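Local coordinates for protein hookworm platelet inhibitor 1 (Ancylostoma caninum, PDB 4TPV) that inhibits platelet aggregation and adhesion as a secreted hookworm toxin, perhaps by binding the platelet integrins that recognise fibrinogen and collagen, at residues L95-S107 with A141-A153. Sequence-based numbering, arbitrary orientation.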
ATOM      1  N   LEU A  95     -13.227   8.891   3.390  1.00 10.18           N
ATOM      2  CA  LEU A  95     -13.342   8.939   1.941  1.00 10.59           C
ATOM      3  C   LEU A  95     -14.717   9.454   1.545  1.00 13.81           C
ATOM      4  O   LEU A  95     -15.701   9.225   2.258  1.00 13.29           O
ATOM      5  CB  LEU A  95     -13.106   7.564   1.318  1.00  8.42           C
ATOM      6  CG  LEU A  95     -11.649   7.108   1.251  1.00 10.77           C
ATOM      7  CD1 LEU A  95     -11.580   5.679   0.810  1.00  7.83           C
ATOM      8  CD2 LEU A  95     -10.867   7.997   0.322  1.00 10.82           C
ATOM      9  N   ARG A  96     -14.765  10.154   0.414  1.00 10.93           N
ATOM     10  CA  ARG A  96     -16.012  10.647  -0.163  1.00 14.32           C
ATOM     11  C   ARG A  96     -16.053  10.404  -1.673  1.00 11.64           C
ATOM     12  O   ARG A  96     -16.031  11.344  -2.487  1.00 14.44           O
ATOM     13  CB  ARG A  96     -16.187  12.137   0.138  1.00 18.40           C
ATOM     14  CG  ARG A  96     -16.199  12.470   1.617  1.00 17.06           C
ATOM     15  CD  ARG A  96     -17.481  12.006   2.305  1.00 14.04           C
ATOM     16  NE  ARG A  96     -17.543  12.446   3.701  1.00 23.23           N
ATOM     17  CZ  ARG A  96     -17.177  11.701   4.743  1.00 23.88           C
ATOM     18  NH1 ARG A  96     -16.719  10.462   4.565  1.00 18.56           N
ATOM     19  NH2 ARG A  96     -17.279  12.187   5.974  1.00 26.58           N
ATOM     20  N   GLY A  97     -16.036   9.132  -2.046  1.00 10.31           N
ATOM     21  CA  GLY A  97     -16.118   8.752  -3.433  1.00 12.64           C
ATOM     22  C   GLY A  97     -14.746   8.516  -4.035  1.00  9.89           C
ATOM     23  O   GLY A  97     -13.745   8.404  -3.327  1.00 13.03           O
ATOM     24  N   LYS A  98     -14.708   8.459  -5.356  1.00 11.63           N
ATOM     25  CA  LYS A  98     -13.514   7.981  -6.049  1.00 11.19           C
ATOM     26  C   LYS A  98     -12.427   9.034  -6.201  1.00 15.80           C
ATOM     27  O   LYS A  98     -11.289   8.699  -6.559  1.00 14.71           O
ATOM     28  CB  LYS A  98     -13.890   7.438  -7.430  1.00 13.54           C
ATOM     29  CG  LYS A  98     -14.282   8.512  -8.412  1.00 13.43           C
ATOM     30  CD  LYS A  98     -14.605   7.936  -9.799  1.00 24.87           C
ATOM     31  CE  LYS A  98     -15.988   7.318  -9.856  1.00 36.61           C
ATOM     32  NZ  LYS A  98     -16.365   6.941 -11.260  1.00 38.88           N
ATOM     33  N   VAL A  99     -12.757  10.290  -5.915  1.00 11.67           N
ATOM     34  CA  VAL A  99     -11.793  11.373  -6.140  1.00 14.47           C
ATOM     35  C   VAL A  99     -11.032  11.691  -4.871  1.00 10.27           C
ATOM     36  O   VAL A  99     -11.623  11.929  -3.825  1.00 13.23           O
ATOM     37  CB  VAL A  99     -12.471  12.667  -6.653  1.00 19.31           C
ATOM     38  CG1 VAL A  99     -11.430  13.773  -6.854  1.00 18.53           C
ATOM     39  CG2 VAL A  99     -13.236  12.410  -7.952  1.00 22.17           C
ATOM     40  N   TYR A 100      -9.702  11.660  -4.954  1.00  9.15           N
ATOM     41  CA  TYR A 100      -8.888  11.985  -3.805  1.00 10.35           C
ATOM     42  C   TYR A 100      -8.953  13.481  -3.491  1.00 10.85           C
ATOM     43  O   TYR A 100      -8.742  14.333  -4.359  1.00  9.57           O
ATOM     44  CB  TYR A 100      -7.429  11.559  -4.042  1.00 10.14           C
ATOM     45  CG  TYR A 100      -6.534  11.887  -2.861  1.00 10.22           C
ATOM     46  CD1 TYR A 100      -6.767  11.319  -1.610  1.00  8.26           C
ATOM     47  CD2 TYR A 100      -5.459  12.753  -2.990  1.00  8.82           C
ATOM     48  CE1 TYR A 100      -5.979  11.620  -0.517  1.00 10.90           C
ATOM     49  CE2 TYR A 100      -4.628  13.045  -1.878  1.00  8.40           C
ATOM     50  CZ  TYR A 100      -4.906  12.474  -0.646  1.00  9.74           C
ATOM     51  OH  TYR A 100      -4.136  12.743   0.464  1.00 10.63           O
ATOM     52  N   ASN A 101      -9.274  13.794  -2.244  1.00 12.90           N
ATOM     53  CA  ASN A 101      -9.263  15.173  -1.789  1.00 13.70           C
ATOM     54  C   ASN A 101      -8.170  15.298  -0.742  1.00 14.85           C
ATOM     55  O   ASN A 101      -8.230  14.679   0.323  1.00 14.27           O
ATOM     56  CB  ASN A 101     -10.628  15.587  -1.238  1.00 12.60           C
ATOM     57  CG  ASN A 101     -11.737  15.489  -2.273  1.00 22.63           C
ATOM     58  OD1 ASN A 101     -11.543  15.781  -3.458  1.00 27.05           O
ATOM     59  ND2 ASN A 101     -12.916  15.075  -1.825  1.00 22.07           N
ATOM     60  N   LYS A 102      -7.125  16.051  -1.069  1.00 13.29           N
ATOM     61  CA  LYS A 102      -5.981  16.142  -0.171  1.00 10.78           C
ATOM     62  C   LYS A 102      -6.365  16.994   1.037  1.00 14.42           C
ATOM     63  O   LYS A 102      -6.348  18.219   0.984  1.00 17.69           O
ATOM     64  CB  LYS A 102      -4.771  16.723  -0.911  1.00 11.21           C
ATOM     65  CG  LYS A 102      -3.498  16.909  -0.069  1.00 11.92           C
ATOM     66  CD  LYS A 102      -2.338  17.349  -0.953  1.00 13.22           C
ATOM     67  CE  LYS A 102      -1.088  17.655  -0.161  1.00 20.96           C
ATOM     68  NZ  LYS A 102      -0.526  16.463   0.509  1.00 25.35           N
ATOM     69  N   ASN A 103      -6.747  16.333   2.127  1.00 13.51           N
ATOM     70  CA  ASN A 103      -7.302  17.045   3.280  1.00 13.84           C
ATOM     71  C   ASN A 103      -6.719  16.521   4.587  1.00 15.73           C
ATOM     72  O   ASN A 103      -7.223  16.827   5.671  1.00 17.40           O
ATOM     73  CB  ASN A 103      -8.834  16.932   3.295  1.00 14.32           C
ATOM     74  CG  ASN A 103      -9.324  15.484   3.326  1.00 14.90           C
ATOM     75  OD1 ASN A 103      -8.633  14.588   3.795  1.00 15.20           O
ATOM     76  ND2 ASN A 103     -10.526  15.257   2.802  1.00 22.67           N
ATOM     77  N   GLY A 104      -5.650  15.739   4.474  1.00 11.85           N
ATOM     78  CA  GLY A 104      -4.985  15.205   5.644  1.00 12.01           C
ATOM     79  C   GLY A 104      -5.691  14.047   6.320  1.00 13.57           C
ATOM     80  O   GLY A 104      -5.165  13.476   7.270  1.00 12.98           O
ATOM     81  N   LYS A 105      -6.860  13.678   5.811  1.00 11.88           N
ATOM     82  CA  LYS A 105      -7.679  12.647   6.445  1.00  8.74           C
ATOM     83  C   LYS A 105      -7.684  11.318   5.719  1.00  9.91           C
ATOM     84  O   LYS A 105      -8.083  10.310   6.298  1.00 11.39           O
ATOM     85  CB  LYS A 105      -9.127  13.136   6.589  1.00  9.76           C
ATOM     86  CG  LYS A 105      -9.243  14.371   7.457  1.00 13.27           C
ATOM     87  CD  LYS A 105     -10.659  14.883   7.533  1.00 13.07           C
ATOM     88  CE  LYS A 105     -11.024  15.623   6.266  1.00 18.11           C
ATOM     89  NZ  LYS A 105     -12.196  16.526   6.505  1.00 22.11           N
ATOM     90  N   THR A 106      -7.241  11.301   4.462  1.00  9.31           N
ATOM     91  CA  THR A 106      -7.391  10.092   3.659  1.00  9.09           C
ATOM     92  C   THR A 106      -6.136   9.710   2.884  1.00  8.73           C
ATOM     93  O   THR A 106      -6.193   8.865   1.999  1.00  8.40           O
ATOM     94  CB  THR A 106      -8.545  10.233   2.634  1.00 10.50           C
ATOM     95  OG1 THR A 106      -8.347  11.414   1.842  1.00 10.98           O
ATOM     96  CG2 THR A 106      -9.878  10.325   3.348  1.00 13.83           C
ATOM     97  N   SER A 107      -5.011  10.332   3.198  1.00  9.07           N
ATOM     98  CA  SER A 107      -3.814  10.083   2.399  1.00  7.67           C
ATOM     99  C   SER A 107      -3.348   8.625   2.526  1.00  8.73           C
ATOM    100  O   SER A 107      -2.935   8.008   1.539  1.00  7.93           O
ATOM    101  CB  SER A 107      -2.703  11.042   2.809  1.00 10.28           C
ATOM    102  OG  SER A 107      -1.535  10.847   2.022  1.00 10.28           O
ATOM    103  N   ALA A 141       1.488   8.126  -8.797  1.00 10.37           N
ATOM    104  CA  ALA A 141       0.203   8.417  -9.413  1.00 11.99           C
ATOM    105  C   ALA A 141      -0.695   9.287  -8.532  1.00 13.10           C
ATOM    106  O   ALA A 141      -1.511  10.041  -9.045  1.00 13.97           O
ATOM    107  CB  ALA A 141      -0.517   7.113  -9.744  1.00 13.06           C
ATOM    108  N   LYS A 142      -0.566   9.170  -7.211  1.00  9.41           N
ATOM    109  CA  LYS A 142      -1.480   9.835  -6.281  1.00 11.34           C
ATOM    110  C   LYS A 142      -1.309  11.363  -6.293  1.00 11.06           C
ATOM    111  O   LYS A 142      -0.201  11.879  -6.397  1.00 12.21           O
ATOM    112  CB  LYS A 142      -1.278   9.287  -4.868  1.00  7.71           C
ATOM    113  CG  LYS A 142      -2.052   9.994  -3.734  1.00  7.75           C
ATOM    114  CD  LYS A 142      -1.983   9.102  -2.480  1.00  8.40           C
ATOM    115  CE  LYS A 142      -2.273   9.847  -1.162  1.00 10.68           C
ATOM    116  NZ  LYS A 142      -1.166  10.783  -0.766  1.00 10.26           N
ATOM    117  N   GLY A 143      -2.416  12.087  -6.188  1.00  9.92           N
ATOM    118  CA  GLY A 143      -2.375  13.537  -6.188  1.00 11.46           C
ATOM    119  C   GLY A 143      -3.753  14.109  -5.920  1.00 10.12           C
ATOM    120  O   GLY A 143      -4.764  13.470  -6.235  1.00 11.17           O
ATOM    121  N   ASP A 144      -3.782  15.309  -5.349  1.00  9.04           N
ATOM    122  CA  ASP A 144      -5.032  16.019  -5.069  1.00  9.35           C
ATOM    123  C   ASP A 144      -5.872  16.113  -6.334  1.00  9.61           C
ATOM    124  O   ASP A 144      -5.383  16.525  -7.390  1.00 10.98           O
ATOM    125  CB  ASP A 144      -4.734  17.413  -4.517  1.00 11.18           C
ATOM    126  CG  ASP A 144      -5.961  18.117  -3.981  1.00 15.51           C
ATOM    127  OD1 ASP A 144      -6.950  17.452  -3.601  1.00 13.30           O
ATOM    128  OD2 ASP A 144      -5.916  19.366  -3.916  1.00 23.33           O
ATOM    129  N   GLY A 145      -7.146  15.732  -6.206  1.00 10.07           N
ATOM    130  CA  GLY A 145      -8.098  15.868  -7.292  1.00 11.26           C
ATOM    131  C   GLY A 145      -8.081  14.740  -8.304  1.00 11.76           C
ATOM    132  O   GLY A 145      -8.897  14.725  -9.239  1.00 13.31           O
ATOM    133  N   LYS A 146      -7.152  13.810  -8.136  1.00  9.49           N
ATOM    134  CA  LYS A 146      -7.037  12.698  -9.075  1.00 12.26           C
ATOM    135  C   LYS A 146      -7.934  11.540  -8.652  1.00 11.22           C
ATOM    136  O   LYS A 146      -8.293  11.397  -7.478  1.00  9.63           O
ATOM    137  CB  LYS A 146      -5.576  12.242  -9.201  1.00 12.22           C
ATOM    138  CG  LYS A 146      -4.659  13.364  -9.700  1.00 14.85           C
ATOM    139  CD  LYS A 146      -3.206  12.919  -9.857  1.00 15.12           C
ATOM    140  CE  LYS A 146      -3.053  11.952 -11.004  1.00 23.90           C
ATOM    141  NZ  LYS A 146      -1.614  11.626 -11.248  1.00 27.46           N
ATOM    142  N   THR A 147      -8.280  10.701  -9.620  1.00 12.82           N
ATOM    143  CA  THR A 147      -9.155   9.566  -9.356  1.00  9.91           C
ATOM    144  C   THR A 147      -8.372   8.423  -8.707  1.00 10.61           C
ATOM    145  O   THR A 147      -7.391   7.931  -9.285  1.00 11.83           O
ATOM    146  CB  THR A 147      -9.818   9.096 -10.665  1.00 14.70           C
ATOM    147  OG1 THR A 147     -10.611  10.168 -11.196  1.00 15.75           O
ATOM    148  CG2 THR A 147     -10.720   7.880 -10.413  1.00 17.37           C
ATOM    149  N   ILE A 148      -8.796   8.037  -7.501  1.00  8.66           N
ATOM    150  CA  ILE A 148      -8.167   6.945  -6.749  1.00  8.29           C
ATOM    151  C   ILE A 148      -8.356   5.609  -7.457  1.00  9.84           C
ATOM    152  O   ILE A 148      -7.417   4.794  -7.542  1.00  9.18           O
ATOM    153  CB  ILE A 148      -8.740   6.835  -5.314  1.00  9.88           C
ATOM    154  CG1 ILE A 148      -8.683   8.172  -4.584  1.00 10.51           C
ATOM    155  CG2 ILE A 148      -7.984   5.745  -4.519  1.00 11.59           C
ATOM    156  CD1 ILE A 148      -9.608   8.209  -3.339  1.00  9.67           C
ATOM    157  N   TYR A 149      -9.574   5.374  -7.944  1.00 10.69           N
ATOM    158  CA  TYR A 149      -9.906   4.124  -8.625  1.00 12.57           C
ATOM    159  C   TYR A 149     -10.982   4.347  -9.660  1.00 12.69           C
ATOM    160  O   TYR A 149     -11.908   5.144  -9.434  1.00 13.13           O
ATOM    161  CB  TYR A 149     -10.391   3.074  -7.622  1.00 12.33           C
ATOM    162  CG  TYR A 149     -11.554   3.562  -6.778  1.00  9.29           C
ATOM    163  CD1 TYR A 149     -12.883   3.403  -7.198  1.00 12.11           C
ATOM    164  CD2 TYR A 149     -11.325   4.179  -5.562  1.00 10.05           C
ATOM    165  CE1 TYR A 149     -13.929   3.869  -6.419  1.00 12.86           C
ATOM    166  CE2 TYR A 149     -12.354   4.626  -4.772  1.00 10.41           C
ATOM    167  CZ  TYR A 149     -13.658   4.466  -5.197  1.00 10.52           C
ATOM    168  OH  TYR A 149     -14.708   4.926  -4.406  1.00 15.66           O
ATOM    169  N   GLU A 150     -10.874   3.651 -10.790  1.00 11.97           N
ATOM    170  CA  GLU A 150     -11.978   3.626 -11.745  1.00 13.33           C
ATOM    171  C   GLU A 150     -13.025   2.615 -11.290  1.00 13.08           C
ATOM    172  O   GLU A 150     -12.684   1.606 -10.687  1.00 13.11           O
ATOM    173  CB  GLU A 150     -11.486   3.287 -13.155  1.00 17.06           C
ATOM    174  CG  GLU A 150     -10.512   4.303 -13.735  1.00 19.77           C
ATOM    175  CD  GLU A 150     -11.144   5.671 -13.945  1.00 22.85           C
ATOM    176  OE1 GLU A 150     -12.381   5.750 -14.128  1.00 25.16           O
ATOM    177  OE2 GLU A 150     -10.402   6.668 -13.921  1.00 25.37           O
ATOM    178  N   GLU A 151     -14.292   2.890 -11.588  1.00 13.34           N
ATOM    179  CA  GLU A 151     -15.373   2.020 -11.136  1.00 15.05           C
ATOM    180  C   GLU A 151     -15.881   1.125 -12.245  1.00 13.65           C
ATOM    181  O   GLU A 151     -16.060   1.574 -13.376  1.00 17.38           O
ATOM    182  CB  GLU A 151     -16.530   2.846 -10.580  1.00 20.51           C
ATOM    183  CG  GLU A 151     -16.219   3.520  -9.250  1.00 23.42           C
ATOM    184  CD  GLU A 151     -17.244   4.580  -8.894  1.00 36.48           C
ATOM    185  OE1 GLU A 151     -18.109   4.863  -9.746  1.00 33.64           O
ATOM    186  OE2 GLU A 151     -17.180   5.132  -7.775  1.00 42.45           O
ATOM    187  N   GLY A 152     -16.133  -0.138 -11.904  1.00 13.47           N
ATOM    188  CA  GLY A 152     -16.752  -1.088 -12.813  1.00 15.57           C
ATOM    189  C   GLY A 152     -16.490  -2.504 -12.338  1.00 15.31           C
ATOM    190  O   GLY A 152     -15.892  -2.685 -11.283  1.00 16.37           O
ATOM    191  N   ALA A 153     -16.931  -3.496 -13.117  1.00 15.26           N
ATOM    192  CA  ALA A 153     -16.723  -4.903 -12.758  1.00 16.98           C
ATOM    193  C   ALA A 153     -15.257  -5.162 -12.453  1.00 16.99           C
ATOM    194  O   ALA A 153     -14.400  -4.766 -13.225  1.00 12.80           O
ATOM    195  CB  ALA A 153     -17.184  -5.808 -13.883  1.00 17.08           C
TER
HETATM  196  O   HOH W   1     -13.968   5.899  -2.034  1.00 16.53           O
HETATM  197  O   HOH W   2     -14.602   4.981 -13.378  1.00 24.80           O
HETATM  198  O   HOH W   3      -1.746  13.878  -0.007  1.00 12.19           O
HETATM  199  O   HOH W   4      -7.358  19.712  -1.464  1.00 26.25           O
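Lys-142 reaches across the aromatic ring of Tyr-100 to the start of helix 107-113. Its CE lies over one face of that ring, 4.2 Å from the centroid, in a CH-pi contact, and a bend at the last torsion (chi4 -71°) turns NZ onto Ser-107 OG, 2.8 Å away. The ammonium also bonds a water held by Tyr-100 OH and Lys-102 NZ. Glu-66 forms salt bridges with both lysines, which should offset their like charges. Gly-143 opens a type II beta turn running to Lys-146, and its carbonyl oxygen sits at the edge of the Tyr-100 ring. Asp-144 OD1 accepts an almost straight bond from Lys-102 N (2.9 Å, 174°), the donor standing above the carboxylate plane, while a second water links OD2 to Lys-102 O. Both backbone polar atoms of Tyr-100 are then bonded, Gly-145 N giving to its O and Lys-146 O receiving from its N. The bond between Tyr-100 N and Lys-146 O, together with that from Ile-148 N to Lys-98 O (2.7 Å), makes a single beta bridge between Val-99 and Thr-147. It ties the loop between helices 80-89 and 107-113 of the CAP fold to the chain that follows strand 130-138. Next to the bridge, the Ile-148 side chain rests CG1 against Tyr-100 CB (3.7 Å) and CD1 against Leu-95 CD2. The Tyr-149 ring takes Lys-98 CB over one face, 3.9 Å from CB to centroid, and meets Phe-30 of helix 13-34 edge-to-face; its OH shares a water with Gly-97 O. Beyond it, Glu-151 OE1 meets Lys-98 NZ in a salt bridge whose hydrogen bond is weak (3.1 Å), the lysine chain bending at chi3 (78°) on its way past Thr-147 CG2.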